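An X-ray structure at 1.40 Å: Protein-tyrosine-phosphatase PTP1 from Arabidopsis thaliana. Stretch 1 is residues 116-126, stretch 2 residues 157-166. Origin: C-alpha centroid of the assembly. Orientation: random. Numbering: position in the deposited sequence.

Stretch 1 (116-126) TMEDFWEMVIQ
Stretch 2 (157-166) PREFGNISLT

A helix packs across a tight β-hairpin in this contact, which is made by packing, with a large share from apolar side chains and a substantial one from Glu118: no hydrogen bond joins the two stretches, which together bury 486 Å². The helix, Met117 to Gln126, keeps regular i to i+4 bonds, from Phe120 N to Thr116 O (2.9 Å) through Gln126 N to Glu122 O (2.8 Å). Its axis lies nearly perpendicular to both strands, at 92° to 158-160 (closest approach 8.7 Å) and 82° to 163-166 (9.7 Å). The register is set where the CA atoms of Glu118 and Phe160 lie 4.9 Å apart.

Pro157 (phi/psi -53/134) leads into the hairpin without touching the helix. Arg158 (-83/143) begins the first strand, paired with Leu165 through Arg158 N to Leu165 O (3.1 Å) and Leu165 N to Arg158 O (2.8 Å). The Arg158 side chain, m at chi1, chi2 and chi3, curls so that Arg158 NH2 lies 4.1 Å from Met117 SD, with the sulfur at the guanidinium edge. Met117, mtt, offers a flexible apolar chain here. Glu159 (-125/141) alternates out of reach, as an exposed charged residue readily can.

Phe160 (-135/91; chi1 -51°, chi2 -86°) points toward the helix and fills the space beside its first turn. Met117 CB is 3.8 Å from Phe160 CD1, and Trp121 CD1 is 3.6 Å from Phe160 CE2. The Phe160 ring and the five-membered ring of Trp121 have centroids 4.6 Å apart and planes at 35°, an oblique pairing. The backbone is also approached closely, Glu118 CG lying 3.4 Å from Phe160 O.

A type II' turn runs from Phe160 to Ile163, closed by Phe160 N to Ile163 O (2.6 Å) and Ile163 N to Phe160 O (2.8 Å). Gly161 (52/-112) suits its corner twice over: positive phi favours glycine, and an ideal CB would sit 2.4 Å from Glu118 OE2, a clash. Glu118, extended with chi1 and chi2 both t, places that OE2 3.6 Å from Gly161 CA. Asn162 (-82/-1, chi1 t) completes the turn, its N 3.7 Å from Glu118 OE1.

Ile163 (-111/134; chi1 m, chi2 t) has the largest covered area in the contact. Ile163 CD1 lies 3.5 Å from Glu122 N, 3.9 Å from Trp121 CB and 3.8 Å from Ile125 CD1; Ile125 is likewise mt. Nearby, Glu122 bends at chi2 (75°, p) and accepts a bond from Gln126, Gln126 NE2 to Glu122 OE2 2.8 Å.

Ser164 (-113/140, chi1 p) alternates out of reach. Leu165 (-124/137; chi1 t, chi2 p) turns back toward the helix, and its branched end suits the broad indole of Trp121 (chi1 -74°, chi2 115°). Leu165 CD2 is 3.6 Å from Trp121 CZ2, while Leu165 CD1 makes a CH-π contact over the face of the six-membered ring of Trp121, 4.1 Å from its centroid. Thr166 (-140/144, chi1 m) continues the strand beyond the contact.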

# COMPACT_ATOMS: atom_id res chain seq x y z
N THR A 116 -11.60 -14.98 1.14
CA THR A 116 -10.15 -14.85 0.80
C THR A 116 -9.31 -14.49 2.02
O THR A 116 -8.12 -14.17 1.86
CB THR A 116 -9.90 -13.88 -0.36
OG1 THR A 116 -10.14 -12.53 -0.00
CG2 THR A 116 -10.74 -14.22 -1.57
N MET A 117 -9.89 -14.53 3.22
CA MET A 117 -9.09 -14.17 4.41
C MET A 117 -8.00 -15.21 4.72
O MET A 117 -6.90 -14.79 5.12
CB MET A 117 -10.00 -13.97 5.62
CG MET A 117 -10.96 -12.83 5.41
SD MET A 117 -12.00 -12.52 6.85
CE MET A 117 -13.01 -11.19 6.19
N GLU A 118 -8.27 -16.51 4.53
CA GLU A 118 -7.19 -17.50 4.72
C GLU A 118 -6.10 -17.24 3.66
O GLU A 118 -4.91 -17.26 4.02
CB GLU A 118 -7.69 -18.94 4.63
CG GLU A 118 -6.60 -19.95 4.96
CD GLU A 118 -7.03 -21.40 4.92
OE1 GLU A 118 -6.14 -22.28 5.02
OE2 GLU A 118 -8.24 -21.66 4.76
N ASP A 119 -6.50 -16.97 2.43
CA ASP A 119 -5.54 -16.63 1.34
C ASP A 119 -4.67 -15.44 1.75
O ASP A 119 -3.43 -15.47 1.58
CB ASP A 119 -6.27 -16.32 0.04
CG ASP A 119 -6.98 -17.52 -0.59
OD1 ASP A 119 -6.64 -18.68 -0.21
OD2 ASP A 119 -7.87 -17.28 -1.43
N PHE A 120 -5.31 -14.40 2.29
CA PHE A 120 -4.58 -13.20 2.73
C PHE A 120 -3.55 -13.55 3.80
O PHE A 120 -2.38 -13.13 3.69
CB PHE A 120 -5.55 -12.13 3.23
CG PHE A 120 -4.87 -10.91 3.78
CD1 PHE A 120 -4.47 -9.88 2.95
CD2 PHE A 120 -4.64 -10.81 5.15
CE1 PHE A 120 -3.83 -8.77 3.47
CE2 PHE A 120 -3.99 -9.70 5.66
CZ PHE A 120 -3.61 -8.66 4.84
N TRP A 121 -3.96 -14.23 4.87
CA TRP A 121 -3.00 -14.53 5.95
C TRP A 121 -1.93 -15.50 5.48
O TRP A 121 -0.79 -15.37 5.95
CB TRP A 121 -3.73 -15.00 7.21
CG TRP A 121 -4.40 -13.85 7.89
CD1 TRP A 121 -5.74 -13.66 8.06
CD2 TRP A 121 -3.74 -12.74 8.50
NE1 TRP A 121 -5.97 -12.49 8.75
CE2 TRP A 121 -4.76 -11.91 9.04
CE3 TRP A 121 -2.40 -12.36 8.65
CZ2 TRP A 121 -4.46 -10.72 9.70
CZ3 TRP A 121 -2.11 -11.18 9.31
CH2 TRP A 121 -3.13 -10.37 9.81
N GLU A 122 -2.28 -16.42 4.57
CA GLU A 122 -1.27 -17.34 4.01
C GLU A 122 -0.23 -16.51 3.25
O GLU A 122 0.97 -16.77 3.41
CB GLU A 122 -1.94 -18.35 3.10
CG GLU A 122 -0.96 -19.38 2.57
CD GLU A 122 -0.52 -20.44 3.55
OE1 GLU A 122 -1.30 -20.76 4.44
OE2 GLU A 122 0.58 -21.00 3.38
N MET A 123 -0.69 -15.50 2.51
CA MET A 123 0.25 -14.60 1.79
C MET A 123 1.15 -13.86 2.80
O MET A 123 2.36 -13.76 2.60
CB MET A 123 -0.53 -13.58 0.95
CG MET A 123 0.37 -12.60 0.25
SD MET A 123 -0.55 -11.45 -0.82
CE MET A 123 -1.42 -10.46 0.41
N VAL A 124 0.56 -13.35 3.89
CA VAL A 124 1.35 -12.62 4.93
C VAL A 124 2.46 -13.54 5.45
O VAL A 124 3.61 -13.08 5.59
CB VAL A 124 0.43 -12.16 6.07
CG1 VAL A 124 1.24 -11.65 7.25
CG2 VAL A 124 -0.57 -11.13 5.60
N ILE A 125 2.12 -14.78 5.78
CA ILE A 125 3.13 -15.72 6.33
C ILE A 125 4.16 -16.06 5.25
O ILE A 125 5.37 -15.97 5.54
CB ILE A 125 2.44 -16.97 6.89
CG1 ILE A 125 1.53 -16.60 8.06
CG2 ILE A 125 3.47 -18.02 7.27
CD1 ILE A 125 0.66 -17.74 8.54
N GLN A 126 3.71 -16.44 4.06
CA GLN A 126 4.63 -16.91 3.00
C GLN A 126 5.59 -15.80 2.58
O GLN A 126 6.76 -16.10 2.31
CB GLN A 126 3.83 -17.40 1.79
CG GLN A 126 3.11 -18.73 2.04
CD GLN A 126 2.51 -19.29 0.77
OE1 GLN A 126 2.67 -18.72 -0.31
NE2 GLN A 126 1.82 -20.42 0.91
N PRO A 157 -9.55 -15.92 19.91
CA PRO A 157 -8.58 -16.09 18.83
C PRO A 157 -9.26 -16.37 17.49
O PRO A 157 -10.17 -17.17 17.42
CB PRO A 157 -7.72 -17.28 19.28
CG PRO A 157 -7.85 -17.26 20.79
CD PRO A 157 -9.27 -16.80 21.06
N ARG A 158 -8.82 -15.69 16.44
CA ARG A 158 -9.36 -15.87 15.08
C ARG A 158 -8.68 -17.08 14.43
O ARG A 158 -7.45 -17.28 14.63
CB ARG A 158 -9.14 -14.62 14.23
CG ARG A 158 -9.93 -13.40 14.68
CD ARG A 158 -11.42 -13.58 14.44
NE ARG A 158 -11.76 -13.68 13.03
CZ ARG A 158 -11.90 -12.65 12.20
NH1 ARG A 158 -11.72 -11.41 12.63
NH2 ARG A 158 -12.23 -12.86 10.94
N GLU A 159 -9.45 -17.84 13.67
CA GLU A 159 -8.88 -18.98 12.90
C GLU A 159 -9.23 -18.83 11.42
O GLU A 159 -10.35 -18.41 11.09
CB GLU A 159 -9.42 -20.30 13.44
CG GLU A 159 -8.87 -20.64 14.80
CD GLU A 159 -8.98 -22.12 15.09
OE1 GLU A 159 -8.19 -22.62 15.92
OE2 GLU A 159 -9.84 -22.77 14.45
N PHE A 160 -8.26 -19.18 10.58
CA PHE A 160 -8.45 -19.16 9.12
C PHE A 160 -7.87 -20.45 8.57
O PHE A 160 -6.66 -20.49 8.32
CB PHE A 160 -7.79 -17.94 8.49
CG PHE A 160 -8.16 -16.64 9.14
CD1 PHE A 160 -9.31 -15.95 8.76
CD2 PHE A 160 -7.37 -16.11 10.15
CE1 PHE A 160 -9.65 -14.75 9.37
CE2 PHE A 160 -7.71 -14.90 10.75
CZ PHE A 160 -8.85 -14.22 10.35
N GLY A 161 -8.70 -21.48 8.47
CA GLY A 161 -8.24 -22.84 8.15
C GLY A 161 -7.11 -23.25 9.07
O GLY A 161 -7.35 -23.36 10.31
N ASN A 162 -5.91 -23.38 8.52
CA ASN A 162 -4.71 -23.86 9.26
C ASN A 162 -4.06 -22.72 10.05
O ASN A 162 -3.06 -22.99 10.74
CB ASN A 162 -3.71 -24.45 8.27
CG ASN A 162 -2.68 -25.34 8.93
OD1 ASN A 162 -2.94 -25.90 10.00
ND2 ASN A 162 -1.52 -25.47 8.32
N ILE A 163 -4.60 -21.50 9.97
CA ILE A 163 -3.92 -20.29 10.52
C ILE A 163 -4.68 -19.78 11.75
O ILE A 163 -5.93 -19.65 11.69
CB ILE A 163 -3.79 -19.21 9.44
CG1 ILE A 163 -2.72 -19.61 8.42
CG2 ILE A 163 -3.51 -17.86 10.05
CD1 ILE A 163 -2.69 -18.73 7.17
N SER A 164 -3.94 -19.47 12.81
CA SER A 164 -4.51 -18.80 14.01
C SER A 164 -3.94 -17.38 14.12
O SER A 164 -2.74 -17.18 13.86
CB SER A 164 -4.26 -19.60 15.24
OG SER A 164 -2.89 -19.58 15.59
N LEU A 165 -4.79 -16.44 14.51
CA LEU A 165 -4.40 -15.02 14.69
C LEU A 165 -4.75 -14.56 16.10
O LEU A 165 -5.85 -14.85 16.58
CB LEU A 165 -5.15 -14.18 13.65
CG LEU A 165 -4.85 -12.69 13.64
CD1 LEU A 165 -3.44 -12.40 13.16
CD2 LEU A 165 -5.86 -11.95 12.78
N THR A 166 -3.84 -13.81 16.72
CA THR A 166 -4.00 -13.29 18.10
C THR A 166 -3.46 -11.86 18.14
O THR A 166 -2.44 -11.57 17.53
CB THR A 166 -3.31 -14.22 19.10
OG1 THR A 166 -4.18 -15.33 19.30
CG2 THR A 166 -3.01 -13.54 20.41